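Local coordinates for protein HIRA (Homo sapiens, PDB 5YJE) that cooperates with the chaperone ASF1A to promote replication-independent chromatin assembly and is required for periodic repression of histone gene transcription, at residues Val194-Leu197 with Lys201-Cys204; Asn213-Lys218 with Ala284-Ser289. All coordinates share one frame; numbering follows the deposited sequence.

Interaction 1: Val194-Leu197 with Lys201-Cys204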
loop_
_atom_site.group_PDB
_atom_site.type_symbol
_atom_site.label_atom_id
_atom_site.label_comp_id
_atom_site.label_asym_id
_atom_site.label_seq_id
_atom_site.Cartn_x
_atom_site.Cartn_y
_atom_site.Cartn_z
ATOM N N VAL B 194 -12.860 1.394 -14.866
ATOM C CA VAL B 194 -14.265 1.018 -14.887
ATOM C C VAL B 194 -14.464 -0.025 -15.983
ATOM O O VAL B 194 -14.010 0.160 -17.119
ATOM C CB VAL B 194 -15.170 2.245 -15.121
ATOM C CG1 VAL B 194 -16.614 1.868 -15.001
ATOM C CG2 VAL B 194 -14.820 3.333 -14.124
ATOM N N MET B 195 -15.131 -1.120 -15.630
ATOM C CA MET B 195 -15.484 -2.219 -16.517
ATOM C C MET B 195 -17.006 -2.250 -16.621
ATOM O O MET B 195 -17.699 -2.537 -15.635
ATOM C CB MET B 195 -14.939 -3.535 -15.969
ATOM C CG MET B 195 -13.485 -3.457 -15.552
ATOM S SD MET B 195 -12.340 -3.836 -16.899
ATOM C CE MET B 195 -11.404 -2.326 -16.986
ATOM N N ASN B 196 -17.520 -1.924 -17.803
ATOM C CA ASN B 196 -18.942 -1.993 -18.097
ATOM C C ASN B 196 -19.203 -3.315 -18.820
ATOM O O ASN B 196 -18.783 -3.492 -19.976
ATOM C CB ASN B 196 -19.387 -0.806 -18.951
ATOM C CG ASN B 196 -20.798 -0.375 -18.645
ATOM O OD1 ASN B 196 -21.024 0.465 -17.822
ATOM N ND2 ASN B 196 -21.762 -1.022 -19.253
ATOM N N LEU B 197 -19.883 -4.237 -18.130
ATOM C CA LEU B 197 -20.201 -5.571 -18.616
ATOM C C LEU B 197 -21.514 -5.576 -19.409
ATOM O O LEU B 197 -22.392 -4.713 -19.245
ATOM C CB LEU B 197 -20.312 -6.561 -17.456
ATOM C CG LEU B 197 -19.131 -6.705 -16.485
ATOM C CD1 LEU B 197 -19.371 -7.854 -15.512
ATOM C CD2 LEU B 197 -17.836 -6.914 -17.225
ATOM N N LYS B 201 -23.981 -4.638 -15.562
ATOM C CA LYS B 201 -23.209 -4.326 -14.368
ATOM C C LYS B 201 -21.908 -3.627 -14.731
ATOM O O LYS B 201 -21.246 -3.966 -15.717
ATOM C CB LYS B 201 -22.923 -5.584 -13.548
ATOM C CG LYS B 201 -24.166 -6.153 -12.878
ATOM C CD LYS B 201 -23.867 -7.422 -12.100
ATOM C CE LYS B 201 -25.001 -7.741 -11.129
ATOM N NZ LYS B 201 -25.276 -9.209 -11.039
ATOM N N ALA B 202 -21.575 -2.616 -13.946
ATOM C CA ALA B 202 -20.320 -1.896 -14.054
ATOM C C ALA B 202 -19.581 -1.953 -12.721
ATOM O O ALA B 202 -20.164 -1.690 -11.655
ATOM C CB ALA B 202 -20.567 -0.455 -14.472
ATOM N N TYR B 203 -18.309 -2.317 -12.783
ATOM C CA TYR B 203 -17.448 -2.380 -11.613
ATOM C C TYR B 203 -16.305 -1.407 -11.821
ATOM O O TYR B 203 -15.697 -1.375 -12.894
ATOM C CB TYR B 203 -16.880 -3.779 -11.392
ATOM C CG TYR B 203 -17.906 -4.855 -11.165
ATOM C CD1 TYR B 203 -18.497 -5.541 -12.235
ATOM C CD2 TYR B 203 -18.290 -5.190 -9.873
ATOM C CE1 TYR B 203 -19.431 -6.537 -11.997
ATOM C CE2 TYR B 203 -19.207 -6.159 -9.629
ATOM C CZ TYR B 203 -19.782 -6.831 -10.677
ATOM O OH TYR B 203 -20.709 -7.798 -10.371
ATOM N N CYS B 204 -16.007 -0.622 -10.809
ATOM C CA CYS B 204 -14.826 0.202 -10.862
ATOM C C CYS B 204 -13.914 -0.232 -9.724
ATOM O O CYS B 204 -14.380 -0.814 -8.731
ATOM C CB CYS B 204 -15.186 1.680 -10.768
ATOM S SG CYS B 204 -15.390 2.206 -9.097
#
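Met195 and Tyr203 face each other as the hydrogen-bonded pair of an antiparallel beta hairpin, the middle two strands of a four-stranded, up-and-down sheet in the C-terminal part of HIRA. Its meander order resembles a propeller blade, consistent with the family's propeller relatives. Met195 N reaches Tyr203 O at 2.8 Å in a nearly straight bond (172°). The return bond, Tyr203 N to Met195 O at 2.9 Å, is more bent, its donor tilted out of the carbonyl plane. Leu197 N gives a third bond to Lys201 O (2.8 Å) at the turn end of the hairpin. Met195 O also receives a CA-H...O contact from Ala202 CA at 3.1 Å, so a weak C-H contact supplements the N-H bond at this oxygen.

The side chains alternate between the two faces. Val194, Asn196, Ala202 and Cys204 share one, where Val194 CG2 packs on Cys204 CB at 3.8 Å. Beta-branched valine suits a strand, and small Ala202 and Cys204 let that face lie close beneath its cover: Ile247 of helix 243-247 rests on Val194, Asn196 and Ala202, and Leu287 on Val194 and Cys204. Met195 and Tyr203 occupy the other face. There the CD1 methyl of Leu197 meets the edge of the phenol ring near its plane, 3.8 Å from Tyr203 CE1. Leu197 CG stands beside its own backbone N (chi1 -55°), which swings the branch over the strand end toward the ring.

Further out, strands 184-187 and 211-217 flank the pair, while Leu130 of the second subunit packs on Tyr203, placing its large ring in the trimer interface. The methylene chain of Lys201 packs beside Asp217 and on Lys112 of that same subunit. At the turn, Lys201 N is hydrogen-bonded to OD1 of Asp199.

Interaction 2: Asn213-Lys218 with Ala284-Ser289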
loop_
_atom_site.group_PDB
_atom_site.type_symbol
_atom_site.label_atom_id
_atom_site.label_comp_id
_atom_site.label_asym_id
_atom_site.label_seq_id
_atom_site.Cartn_x
_atom_site.Cartn_y
_atom_site.Cartn_z
ATOM N N ASN B 213 -15.761 -2.374 -6.925
ATOM C CA ASN B 213 -17.021 -1.851 -6.423
ATOM C C ASN B 213 -18.063 -1.807 -7.526
ATOM O O ASN B 213 -17.803 -1.290 -8.616
ATOM C CB ASN B 213 -16.865 -0.455 -5.834
ATOM C CG ASN B 213 -15.862 -0.419 -4.716
ATOM O OD1 ASN B 213 -14.741 0.051 -4.893
ATOM N ND2 ASN B 213 -16.241 -0.955 -3.565
ATOM N N LEU B 214 -19.255 -2.312 -7.218
ATOM C CA LEU B 214 -20.410 -2.238 -8.105
ATOM C C LEU B 214 -21.002 -0.836 -8.046
ATOM O O LEU B 214 -21.611 -0.454 -7.046
ATOM C CB LEU B 214 -21.448 -3.276 -7.698
ATOM C CG LEU B 214 -22.658 -3.337 -8.613
ATOM C CD1 LEU B 214 -22.265 -3.959 -9.969
ATOM C CD2 LEU B 214 -23.769 -4.114 -7.929
ATOM N N VAL B 215 -20.842 -0.070 -9.120
ATOM C CA VAL B 215 -21.313 1.308 -9.177
ATOM C C VAL B 215 -22.501 1.468 -10.098
ATOM O O VAL B 215 -23.003 2.584 -10.254
ATOM C CB VAL B 215 -20.181 2.261 -9.610
ATOM C CG1 VAL B 215 -19.052 2.172 -8.630
ATOM C CG2 VAL B 215 -19.686 1.908 -11.030
ATOM N N SER B 216 -22.940 0.400 -10.749
ATOM C CA SER B 216 -24.069 0.462 -11.660
ATOM C C SER B 216 -24.501 -0.958 -11.991
ATOM O O SER B 216 -23.677 -1.878 -12.040
ATOM C CB SER B 216 -23.719 1.226 -12.941
ATOM O OG SER B 216 -24.764 1.082 -13.893
ATOM N N ASP B 217 -25.804 -1.115 -12.222
ATOM C CA ASP B 217 -26.393 -2.433 -12.454
ATOM C C ASP B 217 -27.782 -2.217 -13.066
ATOM O O ASP B 217 -28.760 -2.063 -12.338
ATOM C CB ASP B 217 -26.448 -3.219 -11.159
ATOM C CG ASP B 217 -27.144 -4.557 -11.303
ATOM O OD1 ASP B 217 -27.503 -4.943 -12.435
ATOM O OD2 ASP B 217 -27.310 -5.239 -10.265
ATOM N N LYS B 218 -27.853 -2.233 -14.401
ATOM C CA LYS B 218 -29.102 -1.878 -15.083
ATOM C C LYS B 218 -30.247 -2.838 -14.738
ATOM O O LYS B 218 -31.383 -2.402 -14.542
ATOM C CB LYS B 218 -28.888 -1.825 -16.597
ATOM C CG LYS B 218 -27.900 -0.743 -17.034
ATOM N N ALA B 284 -20.767 7.817 -6.902
ATOM C CA ALA B 284 -20.025 8.995 -7.324
ATOM C C ALA B 284 -18.763 9.171 -6.484
ATOM O O ALA B 284 -17.703 9.503 -7.021
ATOM C CB ALA B 284 -20.925 10.230 -7.261
ATOM N N LEU B 285 -18.859 8.928 -5.174
ATOM C CA LEU B 285 -17.682 8.950 -4.305
ATOM C C LEU B 285 -16.642 7.901 -4.721
ATOM O O LEU B 285 -15.446 8.201 -4.831
ATOM C CB LEU B 285 -18.128 8.741 -2.861
ATOM C CG LEU B 285 -17.062 8.660 -1.772
ATOM C CD1 LEU B 285 -16.328 9.966 -1.657
ATOM C CD2 LEU B 285 -17.750 8.356 -0.469
ATOM N N THR B 286 -17.085 6.662 -4.941
ATOM C CA THR B 286 -16.206 5.581 -5.383
ATOM C C THR B 286 -15.475 5.932 -6.681
ATOM O O THR B 286 -14.286 5.630 -6.840
ATOM C CB THR B 286 -17.034 4.308 -5.569
ATOM O OG1 THR B 286 -17.607 3.923 -4.323
ATOM C CG2 THR B 286 -16.179 3.179 -6.068
ATOM N N LEU B 287 -16.184 6.539 -7.628
ATOM C CA LEU B 287 -15.604 7.012 -8.872
ATOM C C LEU B 287 -14.752 8.262 -8.680
ATOM O O LEU B 287 -14.075 8.679 -9.630
ATOM C CB LEU B 287 -16.719 7.301 -9.885
ATOM C CG LEU B 287 -17.194 6.204 -10.847
ATOM C CD1 LEU B 287 -16.092 5.772 -11.809
ATOM C CD2 LEU B 287 -17.683 5.015 -10.070
ATOM N N GLN B 288 -14.781 8.870 -7.490
ATOM C CA GLN B 288 -14.111 10.146 -7.247
ATOM C C GLN B 288 -14.511 11.183 -8.293
ATOM O O GLN B 288 -13.684 11.949 -8.783
ATOM C CB GLN B 288 -12.588 9.978 -7.207
ATOM C CG GLN B 288 -12.096 8.961 -6.197
ATOM C CD GLN B 288 -10.579 8.777 -6.234
ATOM O OE1 GLN B 288 -9.844 9.597 -6.801
ATOM N NE2 GLN B 288 -10.106 7.682 -5.640
ATOM N N SER B 289 -15.795 11.212 -8.630
ATOM C CA SER B 289 -16.341 12.151 -9.610
ATOM C C SER B 289 -17.004 13.301 -8.855
ATOM O O SER B 289 -18.157 13.192 -8.433
ATOM C CB SER B 289 -17.324 11.439 -10.532
ATOM O OG SER B 289 -18.177 12.362 -11.180
#
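Thr286 CG2 comes obliquely to the flat end of Asn213, above its plane but outside the rim on the CB side, 3.7 Å from Asn213 CB and 3.9 Å from Asn213 CG. Ile129 of the second subunit also packs on Asn213, whose strand pairs antiparallel with one of that chain and thereby carries the sheet across the interface. Threonine offers two different branches here. The methyl CG2 points away from the backbone N of Thr286 and toward the strand, while OG1 is hydrogen-bonded to Ala282 O, one turn back in its helix, and to Ser127 OG of the second subunit.

Two residues further along the strand, on the same side, Val215 meets the same methyl, its CG1 lying 4.0 Å from Thr286 CG2. The tighter touch is with Leu287, whose CD2 comes within 3.5 Å of Val215 CG1 and also nears Val215 CB and CG2, so one methyl touches all three carbons of the valine side chain. Val215 opens a classic beta bulge in strand 211-217, outermost of its sheet within the chain: it and Ser216 both face Ala202, and its psi of -2° breaks the regular extended course.

Opposite lies the C-terminal end of helix 266-286, closed by a Schellman motif. Gln288 takes a positive phi (52°), and two backbone bonds return into the last turn: Ser289 N to Ala284 O at 3.0 Å and Gln288 N to Leu285 O at 2.8 Å. Ser289 then serves as N-cap of helix 290-307, where its OG is hydrogen-bonded to Glu292 OE1.

From the N terminus, the chain first closes a short loop: in interaction 1, strand 193-196 turns through residues 197-200 into strand 201-206. A second short connection, residues 207-210, leads to strand 211-217, where interaction 2 opens, closing only after 65 intervening residues that include helix 243-247 and most of helix 266-286. The contacts therefore follow in series, neither nesting nor crossing. They meet through strand 201-206: Cys204 O accepts a probable hydrogen bond from Asn213 N, and Cys204 SG packs against Thr286 CG2 at 3.3 Å. Together they join the sheet's inner hairpin through strand 211-217 to the helical C-terminal part, and both touch the second subunit.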